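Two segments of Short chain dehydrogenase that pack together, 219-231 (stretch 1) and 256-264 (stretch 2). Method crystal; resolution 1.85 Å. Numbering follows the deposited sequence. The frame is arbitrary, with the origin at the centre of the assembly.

Stretch 1 219-231: AAAAGSDLKRLPT
Stretch 2 256-264: DVNCGEYKA

Two loops that follow regular secondary structure can be held together by turning backbone groups toward each other and letting a few side chains close the gaps; residues 219-231 and 256-264 of this short chain dehydrogenase illustrate the principle. The first stretch enters as the last part of a helix, with Ala219 and Ala220 near phi/psi -63/-40, and passes through a type I turn from Ala221 to Ser224, closed by Ser224 N to Ala221 O at 3.1 Å. Ser224 then extends (-75/159), Asp225 and Leu226 fold back (-72/-36 and -90/-10), Lys227 adopts a left-handed conformation (59/39), and Arg228 to Thr231 run extended. The second stretch leaves a strand at Val257 and makes a type I' turn from Asn258 to Glu261, with Cys259 at 57/25, Gly260 at 96/2 and a hydrogen bond from Glu261 N to Asn258 O of 3.2 Å; Tyr262 and Lys263 are extended again.

The register is set by three CA-CA pairs: Ser224 with Glu261 at 3.9 Å, Asp225 with Gly260 at 4.8 Å, and Pro230 with Asn258 at 6.0 Å. The close approach brings the carbonyl of Cys259 to two successive amides, Asp225 N to Cys259 O at 2.8 Å and, weakly, Leu226 N to Cys259 O at 3.3 Å. Beside them, Glu261 CA directs a CA-H...O contact at Gly223 O, 3.6 Å away.

Glycine suits both close passages. A CB on Gly260 would lie 2.1 Å from Asp225 OD2 and be jammed against the preceding carbonyl; one on Gly223 would lie 2.7 Å from Glu261 OE2.

Cys259 (chi1 m) points toward stretch 1 and has the largest area covered by the partner. Cys259 CB lies 3.3 Å from Arg228 O and 4.0 Å from Leu226 CD1 (Leu226 m, t), while Cys259 SG sits 3.8 Å from Pro230 CD. Pro230, with a C-gamma endo ring, extends the apolar patch by placing CB 4.0 Å from Val257 CG1 (Val257 chi1 t).

A charged pair spans the turn region. Asp225 (chi1 m, chi2 -26°) receives Lys263 in a salt bridge, with Lys263 NZ 2.9 Å from Asp225 OD1 and a weak hydrogen bond from Lys263 NZ to Asp225 OD2 at 3.0 Å. The Lys263 side chain runs m, t, t, p, and Lys263 NZ also donates to Gly260 O at 2.8 Å, tying the salt bridge to the type I' turn.

Each loop is braced internally. Ser224 (p) donates OG to Ala221 O at 2.6 Å, and Asn258 (p, chi2 25°) accepts Gly260 N at OD1 over 2.8 Å while its ND2 reaches Tyr262 O at 3.0 Å. Water completes the contact where Glu261 (t, t, chi3 3°) faces the helix: water 2 donates to Ala220 O at 2.8 Å and Glu261 OE2 at 2.9 Å, and accepts from Gly223 N at 2.9 Å.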

ATOM      1  N   ALA A 219      18.013 -18.563  -8.278  1.00 22.06           N
ATOM      2  CA  ALA A 219      16.554 -18.643  -8.165  1.00 21.93           C
ATOM      3  C   ALA A 219      16.032 -17.691  -7.078  1.00 21.06           C
ATOM      4  O   ALA A 219      15.035 -16.998  -7.288  1.00 20.98           O
ATOM      5  CB  ALA A 219      16.052 -20.087  -7.931  1.00 22.66           C
ATOM      6  N   ALA A 220      16.712 -17.639  -5.944  1.00 20.64           N
ATOM      7  CA  ALA A 220      16.302 -16.772  -4.854  1.00 19.91           C
ATOM      8  C   ALA A 220      16.407 -15.291  -5.261  1.00 19.94           C
ATOM      9  O   ALA A 220      15.557 -14.470  -4.873  1.00 19.20           O
ATOM     10  CB  ALA A 220      17.147 -17.042  -3.620  1.00 20.08           C
ATOM     11  N   ALA A 221      17.442 -14.954  -6.040  1.00 19.21           N
ATOM     12  CA  ALA A 221      17.716 -13.562  -6.432  1.00 18.90           C
ATOM     13  C   ALA A 221      16.996 -13.085  -7.698  1.00 19.02           C
ATOM     14  O   ALA A 221      17.054 -11.890  -8.036  1.00 17.96           O
ATOM     15  CB  ALA A 221      19.219 -13.356  -6.567  1.00 19.77           C
ATOM     16  N   ALA A 222      16.293 -14.000  -8.383  1.00 19.44           N
ATOM     17  CA  ALA A 222      15.773 -13.731  -9.733  1.00 18.88           C
ATOM     18  C   ALA A 222      14.708 -12.652  -9.735  1.00 17.71           C
ATOM     19  O   ALA A 222      14.606 -11.902 -10.680  1.00 17.80           O
ATOM     20  CB  ALA A 222      15.230 -15.024 -10.386  1.00 19.22           C
ATOM     21  N   GLY A 223      13.920 -12.561  -8.669  1.00 17.70           N
ATOM     22  CA  GLY A 223      12.854 -11.555  -8.601  1.00 16.75           C
ATOM     23  C   GLY A 223      13.378 -10.153  -8.298  1.00 15.90           C
ATOM     24  O   GLY A 223      12.657  -9.163  -8.492  1.00 15.05           O
ATOM     25  N   SER A 224      14.612 -10.055  -7.820  1.00 15.43           N
ATOM     26  CA  SER A 224      15.183  -8.750  -7.439  1.00 15.16           C
ATOM     27  C   SER A 224      15.545  -7.953  -8.688  1.00 14.95           C
ATOM     28  O   SER A 224      15.716  -8.530  -9.773  1.00 14.34           O
ATOM     29  CB  SER A 224      16.420  -8.908  -6.552  1.00 15.11           C
ATOM     30  OG  SER A 224      17.547  -9.403  -7.274  1.00 15.05           O
ATOM     31  N   ASP A 225      15.664  -6.634  -8.532  1.00 14.35           N
ATOM     32  CA  ASP A 225      16.111  -5.776  -9.634  1.00 14.75           C
ATOM     33  C   ASP A 225      17.603  -5.941  -9.931  1.00 14.78           C
ATOM     34  O   ASP A 225      18.041  -5.822 -11.075  1.00 15.74           O
ATOM     35  CB  ASP A 225      15.871  -4.302  -9.308  1.00 14.70           C
ATOM     36  CG  ASP A 225      14.390  -3.960  -9.150  1.00 14.95           C
ATOM     37  OD1 ASP A 225      13.505  -4.643  -9.733  1.00 15.36           O
ATOM     38  OD2 ASP A 225      14.136  -2.979  -8.443  1.00 14.91           O
ATOM     39  N   LEU A 226      18.379  -6.141  -8.877  1.00 14.60           N
ATOM     40  CA  LEU A 226      19.838  -6.143  -8.962  1.00 14.96           C
ATOM     41  C   LEU A 226      20.426  -7.526  -9.239  1.00 15.34           C
ATOM     42  O   LEU A 226      21.622  -7.665  -9.520  1.00 15.37           O
ATOM     43  CB  LEU A 226      20.415  -5.540  -7.686  1.00 14.69           C
ATOM     44  CG  LEU A 226      20.040  -4.074  -7.448  1.00 14.64           C
ATOM     45  CD1 LEU A 226      20.384  -3.683  -6.013  1.00 14.47           C
ATOM     46  CD2 LEU A 226      20.708  -3.111  -8.413  1.00 15.12           C
ATOM     47  N   LYS A 227      19.580  -8.542  -9.154  1.00 15.45           N
ATOM     48  CA  LYS A 227      19.959  -9.940  -9.354  1.00 16.02           C
ATOM     49  C   LYS A 227      21.034 -10.369  -8.377  1.00 16.45           C
ATOM     50  O   LYS A 227      21.959 -11.111  -8.722  1.00 15.56           O
ATOM     51  CB  LYS A 227      20.397 -10.180 -10.795  1.00 17.16           C
ATOM     52  CG  LYS A 227      19.429  -9.628 -11.818  1.00 17.47           C
ATOM     53  CD  LYS A 227      18.050 -10.235 -11.678  1.00 17.49           C
ATOM     54  CE  LYS A 227      17.080  -9.477 -12.558  1.00 17.67           C
ATOM     55  NZ  LYS A 227      15.681  -9.919 -12.362  1.00 16.73           N
ATOM     56  N   ARG A 228      20.899  -9.878  -7.144  1.00 15.58           N
ATOM     57  CA  ARG A 228      21.730 -10.327  -6.024  1.00 16.11           C
ATOM     58  C   ARG A 228      20.893 -10.238  -4.763  1.00 16.24           C
ATOM     59  O   ARG A 228      19.931  -9.471  -4.705  1.00 15.24           O
ATOM     60  CB  ARG A 228      22.996  -9.478  -5.859  1.00 17.04           C
ATOM     61  CG  ARG A 228      22.825  -7.976  -5.855  1.00 16.69           C
ATOM     62  CD  ARG A 228      24.168  -7.263  -5.769  1.00 17.31           C
ATOM     63  NE  ARG A 228      24.081  -5.792  -5.961  1.00 17.67           N
ATOM     64  CZ  ARG A 228      23.888  -4.903  -4.976  1.00 17.79           C
ATOM     65  NH1 ARG A 228      23.724  -5.305  -3.729  1.00 17.56           N
ATOM     66  NH2 ARG A 228      23.859  -3.600  -5.238  1.00 17.59           N
ATOM     67  N   LEU A 229      21.242 -11.043  -3.772  1.00 16.32           N
ATOM     68  CA  LEU A 229      20.588 -10.974  -2.474  1.00 16.17           C
ATOM     69  C   LEU A 229      21.318  -9.920  -1.641  1.00 16.23           C
ATOM     70  O   LEU A 229      22.548  -9.774  -1.750  1.00 16.33           O
ATOM     71  CB  LEU A 229      20.675 -12.339  -1.783  1.00 16.21           C
ATOM     72  CG  LEU A 229      19.949 -13.510  -2.445  1.00 16.39           C
ATOM     73  CD1 LEU A 229      20.117 -14.758  -1.587  1.00 16.49           C
ATOM     74  CD2 LEU A 229      18.458 -13.198  -2.638  1.00 15.69           C
ATOM     75  N   PRO A 230      20.577  -9.177  -0.788  1.00 15.82           N
ATOM     76  CA  PRO A 230      21.270  -8.306   0.133  1.00 15.74           C
ATOM     77  C   PRO A 230      22.109  -9.107   1.120  1.00 15.81           C
ATOM     78  O   PRO A 230      21.761 -10.239   1.455  1.00 15.61           O
ATOM     79  CB  PRO A 230      20.132  -7.552   0.846  1.00 16.11           C
ATOM     80  CG  PRO A 230      19.000  -8.469   0.778  1.00 16.13           C
ATOM     81  CD  PRO A 230      19.132  -9.208  -0.540  1.00 15.91           C
ATOM     82  N   THR A 231      23.226  -8.523   1.529  1.00 16.41           N
ATOM     83  CA  THR A 231      24.147  -9.138   2.478  1.00 16.62           C
ATOM     84  C   THR A 231      23.790  -8.743   3.905  1.00 16.98           C
ATOM     85  O   THR A 231      23.039  -7.791   4.114  1.00 16.07           O
ATOM     86  CB  THR A 231      25.574  -8.674   2.247  1.00 17.03           C
ATOM     87  OG1 THR A 231      25.671  -7.272   2.541  1.00 16.54           O
ATOM     88  CG2 THR A 231      26.045  -8.976   0.779  1.00 16.60           C
ATOM     89  N   ASP A 256      12.454  -1.454   3.208  1.00 11.87           N
ATOM     90  CA  ASP A 256      12.653  -2.788   2.653  1.00 11.78           C
ATOM     91  C   ASP A 256      14.048  -2.893   2.096  1.00 11.77           C
ATOM     92  O   ASP A 256      14.477  -2.014   1.359  1.00 12.31           O
ATOM     93  CB  ASP A 256      11.648  -3.041   1.533  1.00 12.21           C
ATOM     94  CG  ASP A 256      10.205  -3.123   2.035  1.00 12.45           C
ATOM     95  OD1 ASP A 256       9.676  -2.097   2.506  1.00 13.92           O
ATOM     96  OD2 ASP A 256       9.592  -4.199   1.934  1.00 12.22           O
ATOM     97  N   VAL A 257      14.755  -3.954   2.466  1.00 11.63           N
ATOM     98  CA  VAL A 257      16.123  -4.179   2.000  1.00 11.78           C
ATOM     99  C   VAL A 257      16.076  -5.519   1.271  1.00 11.77           C
ATOM    100  O   VAL A 257      16.213  -6.581   1.879  1.00 12.36           O
ATOM    101  CB  VAL A 257      17.149  -4.181   3.143  1.00 12.00           C
ATOM    102  CG1 VAL A 257      18.584  -4.293   2.594  1.00 12.33           C
ATOM    103  CG2 VAL A 257      17.030  -2.935   4.026  1.00 12.05           C
ATOM    104  N   ASN A 258      15.848  -5.454  -0.030  1.00 11.65           N
ATOM    105  CA  ASN A 258      15.561  -6.633  -0.815  1.00 11.82           C
ATOM    106  C   ASN A 258      16.022  -6.576  -2.248  1.00 12.13           C
ATOM    107  O   ASN A 258      15.573  -7.385  -3.076  1.00 12.28           O
ATOM    108  CB  ASN A 258      14.049  -6.933  -0.746  1.00 11.59           C
ATOM    109  CG  ASN A 258      13.187  -5.828  -1.321  1.00 11.29           C
ATOM    110  OD1 ASN A 258      13.626  -5.047  -2.172  1.00 11.37           O
ATOM    111  ND2 ASN A 258      11.913  -5.770  -0.881  1.00 11.14           N
ATOM    112  N   CYS A 259      16.910  -5.637  -2.549  1.00 12.21           N
ATOM    113  CA  CYS A 259      17.471  -5.475  -3.884  1.00 12.73           C
ATOM    114  C   CYS A 259      16.400  -5.271  -4.948  1.00 12.61           C
ATOM    115  O   CYS A 259      16.636  -5.510  -6.131  1.00 12.38           O
ATOM    116  CB  CYS A 259      18.447  -6.622  -4.207  1.00 13.30           C
ATOM    117  SG  CYS A 259      19.886  -6.494  -3.137  1.00 14.37           S
ATOM    118  N   GLY A 260      15.237  -4.768  -4.506  1.00 11.80           N
ATOM    119  CA  GLY A 260      14.168  -4.385  -5.416  1.00 12.06           C
ATOM    120  C   GLY A 260      13.065  -5.403  -5.656  1.00 12.36           C
ATOM    121  O   GLY A 260      12.149  -5.110  -6.391  1.00 12.97           O
ATOM    122  N   GLU A 261      13.103  -6.562  -5.014  1.00 12.76           N
ATOM    123  CA  GLU A 261      12.124  -7.612  -5.308  1.00 13.26           C
ATOM    124  C   GLU A 261      10.673  -7.168  -5.095  1.00 13.39           C
ATOM    125  O   GLU A 261       9.796  -7.453  -5.930  1.00 13.36           O
ATOM    126  CB  GLU A 261      12.429  -8.902  -4.534  1.00 14.22           C
ATOM    127  CG  GLU A 261      11.573 -10.060  -5.026  1.00 15.16           C
ATOM    128  CD  GLU A 261      11.991 -11.427  -4.537  1.00 16.74           C
ATOM    129  OE1 GLU A 261      12.923 -11.568  -3.753  1.00 18.14           O
ATOM    130  OE2 GLU A 261      11.321 -12.392  -4.928  1.00 19.48           O
ATOM    131  N   TYR A 262      10.444  -6.459  -3.993  1.00 13.05           N
ATOM    132  CA  TYR A 262       9.160  -5.807  -3.718  1.00 13.35           C
ATOM    133  C   TYR A 262       9.412  -4.342  -3.396  1.00 13.09           C
ATOM    134  O   TYR A 262      10.380  -3.985  -2.717  1.00 13.49           O
ATOM    135  CB  TYR A 262       8.405  -6.492  -2.579  1.00 13.53           C
ATOM    136  CG  TYR A 262       8.039  -7.913  -2.932  1.00 14.23           C
ATOM    137  CD1 TYR A 262       6.875  -8.207  -3.642  1.00 14.91           C
ATOM    138  CD2 TYR A 262       8.881  -8.964  -2.596  1.00 14.80           C
ATOM    139  CE1 TYR A 262       6.570  -9.528  -3.975  1.00 15.70           C
ATOM    140  CE2 TYR A 262       8.583 -10.274  -2.928  1.00 15.42           C
ATOM    141  CZ  TYR A 262       7.441 -10.550  -3.616  1.00 15.89           C
ATOM    142  OH  TYR A 262       7.151 -11.871  -3.922  1.00 17.54           O
ATOM    143  N   LYS A 263       8.519  -3.497  -3.891  1.00 13.55           N
ATOM    144  CA  LYS A 263       8.686  -2.059  -3.817  1.00 13.50           C
ATOM    145  C   LYS A 263       7.547  -1.417  -3.033  1.00 14.07           C
ATOM    146  O   LYS A 263       6.374  -1.717  -3.258  1.00 14.56           O
ATOM    147  CB  LYS A 263       8.726  -1.499  -5.217  1.00 13.52           C
ATOM    148  CG  LYS A 263       9.872  -2.076  -6.052  1.00 13.41           C
ATOM    149  CD  LYS A 263       9.997  -1.431  -7.399  1.00 13.03           C
ATOM    150  CE  LYS A 263      11.175  -2.010  -8.219  1.00 13.35           C
ATOM    151  NZ  LYS A 263      11.139  -3.483  -8.469  1.00 12.98           N
ATOM    152  N   ALA A 264       7.900  -0.539  -2.111  1.00 14.58           N
ATOM    153  CA  ALA A 264       6.922   0.194  -1.302  1.00 14.83           C
ATOM    154  C   ALA A 264       7.491   1.561  -0.917  1.00 16.03           C
ATOM    155  O   ALA A 264       6.755   2.409  -0.363  1.00 15.45           O
ATOM    156  CB  ALA A 264       6.578  -0.594  -0.047  1.00 14.43           C
ATOM    157  OXT ALA A 264       8.678   1.823  -1.177  1.00 15.71           O
TER
HETATM  158  O   HOH W   1      13.750 -13.769  -2.741  1.00 20.14           O
HETATM  159  O   HOH W   2      13.155 -14.098  -6.348  1.00 22.93           O
HETATM  160  O   HOH W   3      15.481 -11.590  -4.758  1.00 27.67           O